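Local atomic coordinates of probable N-glycosylase/DNA lyase (Thermotoga maritima, PDB entry 3N0U), a protein that is a probable DNA glycosylase/lyase of the helix-hairpin-helix superfamily, built of helices and connecting loops without strands. Residues E53-N62 with I138-N149; V152-V162 with S201-W210. All coordinates share one frame; numbering follows the deposited sequence.

Contact 1 of 2, residues E53-N62 with I138-N149; sequences ELSFCVLTAN and IGWKEASHFLRN. With NA (sodium ion), chain D.
Lys-141 and Ala-61 meet where helix 47-59 runs out over helix 140-148, the second helix of the helix-hairpin-helix motif; the short helical segments run 145° apart. NZ of Lys-141 donates to Ala-61 O at 2.8 Å, in the carbonyl plane on a lone pair, and the same nitrogen forms a salt bridge with Glu-142 OE2. The other carboxylate oxygen, Glu-142 OE1, accepts from Gly-139 N (2.9 Å) at the start of the helix. At the far end Asn-149 ND2 reaches Glu-53 OE2 (2.8 Å, N-H...O angle 157°), while Asn-149 OD1 takes NE and NH2 of Arg-148 in the guanidinium plane. Lys-219 O accepts from Asn-149 ND2 and is hydrogen-bonded to His-145 NE2, and Glu-53 OE1 has a salt bridge with Lys-219 and accepts from Gln-72 NE2. Leu-54 CD1 lies over the Phe-146 face; His-145 CG, opposite its backbone N (chi1 -169°), brings a ring face against Cys-57 SG, 4.0 Å from the ring centroid. A water 2.9 Å from both Cys-57 O and His-145 ND1 joins the helices. Ile-138 packs CD1 on Val-58 CG2, while its carbonyl oxygen binds the sodium ion at 2.4 Å, alongside the carbonyls of Val-132 and Ala-135.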
# COMPACT_ATOMS: atom_id res chain seq x y z
N GLU A 53 7.48 -7.91 -0.84
CA GLU A 53 6.67 -6.72 -0.61
C GLU A 53 5.36 -6.78 -1.39
O GLU A 53 4.32 -6.39 -0.91
CB GLU A 53 7.43 -5.46 -0.97
CG GLU A 53 6.80 -4.19 -0.40
CD GLU A 53 6.84 -4.17 1.12
OE1 GLU A 53 7.60 -4.95 1.74
OE2 GLU A 53 6.06 -3.41 1.71
N LEU A 54 5.41 -7.27 -2.63
CA LEU A 54 4.19 -7.46 -3.38
C LEU A 54 3.26 -8.43 -2.63
O LEU A 54 2.05 -8.22 -2.56
CB LEU A 54 4.50 -7.99 -4.79
CG LEU A 54 3.29 -8.14 -5.68
CD1 LEU A 54 2.68 -6.77 -6.02
CD2 LEU A 54 3.69 -8.89 -6.95
N SER A 55 3.84 -9.48 -2.05
CA SER A 55 3.06 -10.45 -1.27
C SER A 55 2.44 -9.84 -0.01
O SER A 55 1.28 -10.15 0.33
CB SER A 55 3.91 -11.67 -0.93
OG SER A 55 4.38 -12.28 -2.13
N PHE A 56 3.18 -8.95 0.64
CA PHE A 56 2.65 -8.20 1.78
C PHE A 56 1.39 -7.47 1.34
O PHE A 56 0.38 -7.46 2.03
CB PHE A 56 3.70 -7.22 2.32
CG PHE A 56 3.15 -6.20 3.28
CD1 PHE A 56 3.00 -6.49 4.62
CD2 PHE A 56 2.80 -4.94 2.83
CE1 PHE A 56 2.50 -5.55 5.49
CE2 PHE A 56 2.29 -4.00 3.71
CZ PHE A 56 2.14 -4.31 5.04
N CYS A 57 1.44 -6.87 0.16
CA CYS A 57 0.29 -6.11 -0.31
C CYS A 57 -0.90 -7.01 -0.68
O CYS A 57 -2.06 -6.64 -0.47
CB CYS A 57 0.69 -5.20 -1.48
SG CYS A 57 1.87 -3.91 -0.98
N VAL A 58 -0.63 -8.20 -1.17
CA VAL A 58 -1.69 -9.18 -1.40
C VAL A 58 -2.38 -9.51 -0.06
O VAL A 58 -3.61 -9.59 0.02
CB VAL A 58 -1.12 -10.47 -2.03
CG1 VAL A 58 -2.15 -11.58 -2.03
CG2 VAL A 58 -0.64 -10.21 -3.45
N LEU A 59 -1.58 -9.69 0.97
CA LEU A 59 -2.12 -10.12 2.27
C LEU A 59 -2.85 -9.04 3.03
O LEU A 59 -3.73 -9.35 3.84
CB LEU A 59 -1.01 -10.65 3.17
CG LEU A 59 -0.27 -11.87 2.64
CD1 LEU A 59 0.85 -12.25 3.60
CD2 LEU A 59 -1.20 -13.05 2.41
N THR A 60 -2.51 -7.78 2.79
CA THR A 60 -3.15 -6.72 3.55
C THR A 60 -4.30 -6.06 2.81
O THR A 60 -4.80 -5.03 3.27
CB THR A 60 -2.15 -5.65 3.97
OG1 THR A 60 -1.55 -5.08 2.80
CG2 THR A 60 -1.08 -6.26 4.87
N ALA A 61 -4.78 -6.67 1.73
CA ALA A 61 -5.88 -6.08 0.95
C ALA A 61 -7.09 -5.76 1.79
O ALA A 61 -7.72 -4.70 1.62
CB ALA A 61 -6.27 -6.99 -0.18
N ASN A 62 -7.43 -6.67 2.70
CA ASN A 62 -8.53 -6.50 3.63
C ASN A 62 -8.11 -6.99 5.01
O ASN A 62 -8.84 -7.72 5.68
CB ASN A 62 -9.77 -7.27 3.17
CG ASN A 62 -10.58 -6.53 2.12
OD1 ASN A 62 -10.31 -5.37 1.80
ND2 ASN A 62 -11.61 -7.18 1.60
N ILE A 138 -4.16 -8.09 -6.54
CA ILE A 138 -3.69 -6.72 -6.55
C ILE A 138 -4.57 -5.84 -7.44
O ILE A 138 -4.53 -5.95 -8.67
CB ILE A 138 -2.25 -6.64 -7.10
CG1 ILE A 138 -1.28 -7.41 -6.20
CG2 ILE A 138 -1.81 -5.17 -7.29
CD1 ILE A 138 -1.04 -6.80 -4.83
N GLY A 139 -5.39 -5.00 -6.83
CA GLY A 139 -6.17 -4.01 -7.56
C GLY A 139 -5.54 -2.63 -7.51
O GLY A 139 -4.35 -2.48 -7.21
N TRP A 140 -6.33 -1.60 -7.77
CA TRP A 140 -5.80 -0.24 -7.84
C TRP A 140 -5.14 0.18 -6.52
O TRP A 140 -4.05 0.74 -6.52
CB TRP A 140 -6.90 0.73 -8.26
CG TRP A 140 -7.25 0.51 -9.67
CD1 TRP A 140 -8.26 -0.27 -10.15
CD2 TRP A 140 -6.55 1.01 -10.80
NE1 TRP A 140 -8.24 -0.27 -11.53
CE2 TRP A 140 -7.19 0.51 -11.95
CE3 TRP A 140 -5.44 1.84 -10.96
CZ2 TRP A 140 -6.77 0.81 -13.23
CZ3 TRP A 140 -5.02 2.15 -12.24
CH2 TRP A 140 -5.68 1.63 -13.36
N LYS A 141 -5.80 -0.12 -5.41
CA LYS A 141 -5.31 0.28 -4.10
C LYS A 141 -4.02 -0.46 -3.76
O LYS A 141 -3.05 0.14 -3.30
CB LYS A 141 -6.37 -0.03 -3.05
CG LYS A 141 -5.98 0.28 -1.63
CD LYS A 141 -7.00 -0.37 -0.68
CE LYS A 141 -6.65 -1.82 -0.40
NZ LYS A 141 -7.86 -2.66 -0.26
N GLU A 142 -4.03 -1.77 -3.97
CA GLU A 142 -2.89 -2.58 -3.58
C GLU A 142 -1.67 -2.35 -4.47
O GLU A 142 -0.54 -2.45 -4.02
CB GLU A 142 -3.27 -4.06 -3.57
CG GLU A 142 -4.43 -4.43 -2.62
CD GLU A 142 -5.89 -4.09 -3.12
OE1 GLU A 142 -6.16 -3.77 -4.32
OE2 GLU A 142 -6.81 -4.19 -2.27
N ALA A 143 -1.91 -2.05 -5.75
CA ALA A 143 -0.81 -1.72 -6.65
C ALA A 143 -0.17 -0.39 -6.24
O ALA A 143 1.06 -0.25 -6.24
CB ALA A 143 -1.30 -1.61 -8.07
N SER A 144 -1.00 0.58 -5.88
CA SER A 144 -0.49 1.84 -5.35
C SER A 144 0.33 1.64 -4.10
O SER A 144 1.38 2.24 -3.93
CB SER A 144 -1.64 2.78 -5.04
OG SER A 144 -2.45 2.97 -6.19
N HIS A 145 -0.17 0.77 -3.23
CA HIS A 145 0.47 0.43 -1.98
C HIS A 145 1.85 -0.18 -2.20
O HIS A 145 2.83 0.25 -1.57
CB HIS A 145 -0.44 -0.54 -1.25
CG HIS A 145 -0.06 -0.80 0.17
ND1 HIS A 145 -0.72 -1.72 0.94
CD2 HIS A 145 0.89 -0.25 0.97
CE1 HIS A 145 -0.20 -1.75 2.16
NE2 HIS A 145 0.78 -0.86 2.20
N PHE A 146 1.92 -1.18 -3.08
CA PHE A 146 3.19 -1.82 -3.41
C PHE A 146 4.20 -0.77 -3.92
O PHE A 146 5.34 -0.71 -3.45
CB PHE A 146 2.98 -2.92 -4.46
CG PHE A 146 4.27 -3.44 -5.07
CD1 PHE A 146 5.13 -4.22 -4.34
CD2 PHE A 146 4.59 -3.13 -6.37
CE1 PHE A 146 6.29 -4.69 -4.89
CE2 PHE A 146 5.77 -3.59 -6.92
CZ PHE A 146 6.61 -4.37 -6.17
N LEU A 147 3.79 0.02 -4.89
CA LEU A 147 4.71 0.99 -5.47
C LEU A 147 5.20 2.00 -4.42
O LEU A 147 6.40 2.28 -4.30
CB LEU A 147 4.09 1.66 -6.70
CG LEU A 147 3.95 0.69 -7.90
CD1 LEU A 147 3.05 1.28 -8.96
CD2 LEU A 147 5.31 0.33 -8.49
N ARG A 148 4.29 2.51 -3.61
CA ARG A 148 4.67 3.42 -2.55
C ARG A 148 5.70 2.78 -1.61
O ARG A 148 6.66 3.44 -1.18
CB ARG A 148 3.41 3.83 -1.77
CG ARG A 148 3.57 5.04 -0.86
CD ARG A 148 4.32 4.76 0.45
NE ARG A 148 3.73 3.69 1.24
CZ ARG A 148 2.76 3.84 2.14
NH1 ARG A 148 2.22 5.02 2.34
NH2 ARG A 148 2.30 2.79 2.80
N ASN A 149 5.48 1.50 -1.28
CA ASN A 149 6.35 0.79 -0.36
C ASN A 149 7.74 0.48 -0.96
O ASN A 149 8.62 -0.01 -0.26
CB ASN A 149 5.69 -0.48 0.18
CG ASN A 149 4.68 -0.20 1.28
OD1 ASN A 149 4.23 0.91 1.44
ND2 ASN A 149 4.33 -1.21 2.01
NA NA D . -4.56 -7.53 -10.49
O HOH W 1 -2.36 -3.76 -0.30
O HOH W 2 -6.54 -8.18 -9.07
O HOH W 3 -5.20 -9.43 -12.22

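Contact 2 of 2, residues V152-V162 with S201-W210; sequences VEDLAILDKHV and SPGKFDLYLW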
# COMPACT_ATOMS: atom_id res chain seq x y z
N VAL A 152 7.97 4.97 -4.22
CA VAL A 152 7.22 5.87 -5.11
C VAL A 152 6.38 6.87 -4.31
O VAL A 152 5.68 6.49 -3.36
CB VAL A 152 6.32 5.08 -6.09
CG1 VAL A 152 5.38 6.01 -6.86
CG2 VAL A 152 7.18 4.26 -7.07
N GLU A 153 6.45 8.14 -4.67
CA GLU A 153 5.72 9.16 -3.92
C GLU A 153 4.49 9.72 -4.61
O GLU A 153 3.69 10.42 -3.97
CB GLU A 153 6.69 10.28 -3.53
CG GLU A 153 7.72 9.81 -2.48
CD GLU A 153 8.63 10.91 -1.94
OE1 GLU A 153 8.11 11.93 -1.41
OE2 GLU A 153 9.87 10.73 -2.02
N ASP A 154 4.32 9.39 -5.89
CA ASP A 154 3.33 10.01 -6.75
C ASP A 154 1.89 9.53 -6.56
O ASP A 154 0.96 10.17 -7.07
CB ASP A 154 3.72 9.74 -8.22
CG ASP A 154 5.20 10.01 -8.51
OD1 ASP A 154 6.08 9.29 -7.97
OD2 ASP A 154 5.47 10.93 -9.31
N LEU A 155 1.71 8.42 -5.84
CA LEU A 155 0.42 7.70 -5.85
C LEU A 155 -0.25 7.68 -4.49
O LEU A 155 0.41 7.59 -3.47
CB LEU A 155 0.63 6.24 -6.30
CG LEU A 155 1.37 6.05 -7.63
CD1 LEU A 155 1.43 4.54 -7.96
CD2 LEU A 155 0.70 6.86 -8.77
N ALA A 156 -1.58 7.80 -4.48
CA ALA A 156 -2.38 7.62 -3.28
C ALA A 156 -2.80 6.18 -3.10
O ALA A 156 -3.02 5.45 -4.07
CB ALA A 156 -3.62 8.48 -3.34
N ILE A 157 -2.96 5.79 -1.83
CA ILE A 157 -3.48 4.48 -1.47
C ILE A 157 -4.87 4.69 -0.89
O ILE A 157 -5.04 5.01 0.29
CB ILE A 157 -2.56 3.78 -0.44
CG1 ILE A 157 -1.12 3.73 -0.97
CG2 ILE A 157 -3.07 2.39 -0.16
CD1 ILE A 157 -0.10 3.43 0.15
N LEU A 158 -5.88 4.47 -1.72
CA LEU A 158 -7.25 4.78 -1.35
C LEU A 158 -7.92 3.58 -0.69
O LEU A 158 -8.76 2.91 -1.29
CB LEU A 158 -8.03 5.25 -2.58
CG LEU A 158 -7.44 6.49 -3.26
CD1 LEU A 158 -8.20 6.86 -4.55
CD2 LEU A 158 -7.41 7.70 -2.28
N ASP A 159 -7.55 3.34 0.56
CA ASP A 159 -8.16 2.27 1.32
C ASP A 159 -9.34 2.80 2.10
O ASP A 159 -9.69 3.97 2.00
CB ASP A 159 -7.14 1.58 2.22
CG ASP A 159 -6.58 2.48 3.28
OD1 ASP A 159 -5.57 2.09 3.90
OD2 ASP A 159 -7.13 3.58 3.50
N LYS A 160 -9.99 1.93 2.85
CA LYS A 160 -11.24 2.31 3.48
C LYS A 160 -11.04 3.46 4.47
O LYS A 160 -11.88 4.34 4.55
CB LYS A 160 -11.92 1.11 4.14
CG LYS A 160 -12.65 0.24 3.12
CD LYS A 160 -13.70 -0.64 3.78
CE LYS A 160 -14.45 -1.47 2.74
NZ LYS A 160 -15.61 -2.20 3.32
N HIS A 161 -9.91 3.47 5.18
CA HIS A 161 -9.66 4.51 6.18
C HIS A 161 -9.52 5.86 5.51
O HIS A 161 -10.08 6.86 5.95
CB HIS A 161 -8.38 4.23 6.98
CG HIS A 161 -7.79 5.45 7.63
ND1 HIS A 161 -8.46 6.19 8.58
CD2 HIS A 161 -6.59 6.07 7.45
CE1 HIS A 161 -7.71 7.20 8.96
NE2 HIS A 161 -6.57 7.15 8.30
N VAL A 162 -8.76 5.89 4.42
CA VAL A 162 -8.54 7.15 3.71
C VAL A 162 -9.85 7.61 3.07
O VAL A 162 -10.17 8.79 3.12
CB VAL A 162 -7.43 6.99 2.68
CG1 VAL A 162 -7.33 8.22 1.79
CG2 VAL A 162 -6.10 6.76 3.41
N SER A 201 4.22 14.94 -0.58
CA SER A 201 3.87 14.04 -1.66
C SER A 201 2.75 13.10 -1.23
O SER A 201 2.61 12.80 -0.06
CB SER A 201 5.08 13.20 -2.04
OG SER A 201 5.39 12.30 -0.97
N PRO A 202 1.94 12.63 -2.19
CA PRO A 202 0.89 11.65 -1.85
C PRO A 202 1.41 10.45 -1.04
O PRO A 202 0.74 10.00 -0.11
CB PRO A 202 0.39 11.20 -3.23
CG PRO A 202 0.59 12.42 -4.09
CD PRO A 202 1.90 13.01 -3.61
N GLY A 203 2.59 9.94 -1.37
CA GLY A 203 3.08 8.74 -0.73
C GLY A 203 3.39 8.95 0.74
O GLY A 203 3.12 8.07 1.59
N LYS A 204 3.97 10.10 1.08
CA LYS A 204 4.22 10.44 2.49
C LYS A 204 2.96 10.92 3.19
O LYS A 204 2.75 10.64 4.37
CB LYS A 204 5.31 11.51 2.59
CG LYS A 204 6.68 10.97 2.32
CD LYS A 204 7.78 11.97 2.53
CE LYS A 204 9.11 11.35 2.18
NZ LYS A 204 10.23 12.33 2.30
N PHE A 205 2.14 11.67 2.47
CA PHE A 205 0.90 12.19 3.03
C PHE A 205 0.07 11.05 3.58
O PHE A 205 -0.53 11.17 4.65
CB PHE A 205 0.11 12.96 1.96
CG PHE A 205 -1.06 13.71 2.49
CD1 PHE A 205 -0.89 14.71 3.42
CD2 PHE A 205 -2.35 13.42 2.06
CE1 PHE A 205 -1.97 15.41 3.92
CE2 PHE A 205 -3.44 14.14 2.55
CZ PHE A 205 -3.24 15.13 3.48
N ASP A 206 0.03 9.94 2.86
CA ASP A 206 -0.70 8.75 3.33
C ASP A 206 -0.29 8.35 4.75
O ASP A 206 -1.14 7.96 5.56
CB ASP A 206 -0.43 7.56 2.40
CG ASP A 206 -1.09 6.30 2.88
OD1 ASP A 206 -2.32 6.14 2.64
OD2 ASP A 206 -0.39 5.46 3.47
N LEU A 207 1.00 8.42 5.04
CA LEU A 207 1.47 8.04 6.38
C LEU A 207 1.05 9.03 7.44
O LEU A 207 0.76 8.64 8.56
CB LEU A 207 2.97 7.83 6.40
CG LEU A 207 3.45 6.71 5.48
CD1 LEU A 207 4.96 6.63 5.59
CD2 LEU A 207 2.80 5.37 5.86
N TYR A 208 1.00 10.31 7.10
CA TYR A 208 0.47 11.29 8.05
C TYR A 208 -1.02 11.01 8.31
O TYR A 208 -1.46 11.08 9.45
CB TYR A 208 0.70 12.72 7.54
CG TYR A 208 2.14 13.17 7.64
CD1 TYR A 208 2.67 13.62 8.83
CD2 TYR A 208 2.96 13.16 6.52
CE1 TYR A 208 3.99 14.04 8.91
CE2 TYR A 208 4.28 13.57 6.59
CZ TYR A 208 4.78 14.02 7.80
OH TYR A 208 6.08 14.42 7.91
N LEU A 209 -1.77 10.70 7.26
CA LEU A 209 -3.20 10.39 7.41
C LEU A 209 -3.39 9.20 8.34
O LEU A 209 -4.30 9.18 9.19
CB LEU A 209 -3.83 10.08 6.05
CG LEU A 209 -4.02 11.27 5.10
CD1 LEU A 209 -4.57 10.77 3.78
CD2 LEU A 209 -4.94 12.33 5.69
N TRP A 210 -2.55 8.19 8.20
CA TRP A 210 -2.71 7.00 9.05
C TRP A 210 -2.29 7.23 10.49
O TRP A 210 -2.81 6.57 11.40
CB TRP A 210 -1.99 5.80 8.46
CG TRP A 210 -2.89 4.96 7.62
CD1 TRP A 210 -3.00 4.95 6.26
CD2 TRP A 210 -3.83 4.00 8.10
NE1 TRP A 210 -3.95 4.05 5.86
CE2 TRP A 210 -4.47 3.44 6.98
CE3 TRP A 210 -4.19 3.56 9.37
CZ2 TRP A 210 -5.45 2.47 7.09
CZ3 TRP A 210 -5.16 2.58 9.49
CH2 TRP A 210 -5.78 2.05 8.35
O HOH W 4 9.01 13.99 -0.17
O HOH W 5 11.99 11.44 0.23
O HOH W 6 0.31 6.87 -0.78
O HOH W 7 -3.12 7.72 0.31
O HOH W 8 -3.70 4.13 2.90
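Glu-153 gives up the most surface here, lying over the first turn of helix 202-214. Its chain, extended beyond CG (chi2 -175°), carries OE1 to Ser-201 OG, which donates at 2.8 Å to the anti lone pair. That hydroxyl works twice, since it also caps the helix by accepting a weak bond from Lys-204 N. Glu-153 O accepts from Gly-203 N at 2.9 Å, and with no side chain at the glycine the CA atoms of Glu-153 and Gly-203 come within 4.2 Å. Two waters bridge the Glu-153 carboxylate to Lys-204 NZ; the lysine has its salt bridge with Glu-32, and Glu-153 OE2 has another with Lys-39.

At the other end His-161 and Trp-210 form an edge-to-face pair. The histidine presents its CD2 edge to the indole face, 3.4 Å above the plane and over its centre, with the ring planes 50° apart. Its NE2 donates to Leu-209 O (3.2 Å) in the imidazole plane but from well above the carbonyl plane, so adjacent atoms of one edge, CD2 and NE2, are both engaged. Trp-210 turns its NE1 edge to Asp-159 OD1 in a weak bond of 3.2 Å and gives a better one to a water shared with Asp-206 OD1; OD2 of Asp-206 has a salt bridge with Arg-148. Asp-159 OD2 takes Val-162 N at 3.0 Å, making Asp-159 the N-cap of helix 160-168, consistent with the aspartate that follows the helix-hairpin-helix and its loop in glycosylases of this superfamily.

How the contacts relate
Both segments of contact 1 precede those of contact 2 along the chain, and the centres of the two contacts are about 12 Å apart. Helix 140-148 belongs to the first, and the chain then runs straight into 152-162 of the second, with a probable hydrogen bond from Val-152 N to Leu-147 O (3.1 Å). A salt bridge, Arg-148 NH1 to Asp-206 OD2 at 2.9 Å, joins helix 140-148 to helix 202-214. Lys-141 CD also packs on Asp-159 CB at 3.5 Å, bringing the first turn of helix 140-148 beside the cap of helix 160-168. The sodium ion belongs to contact 1 alone; in contact 2 the side chain of Leu-155 is about 14 Å from the bound sodium ion.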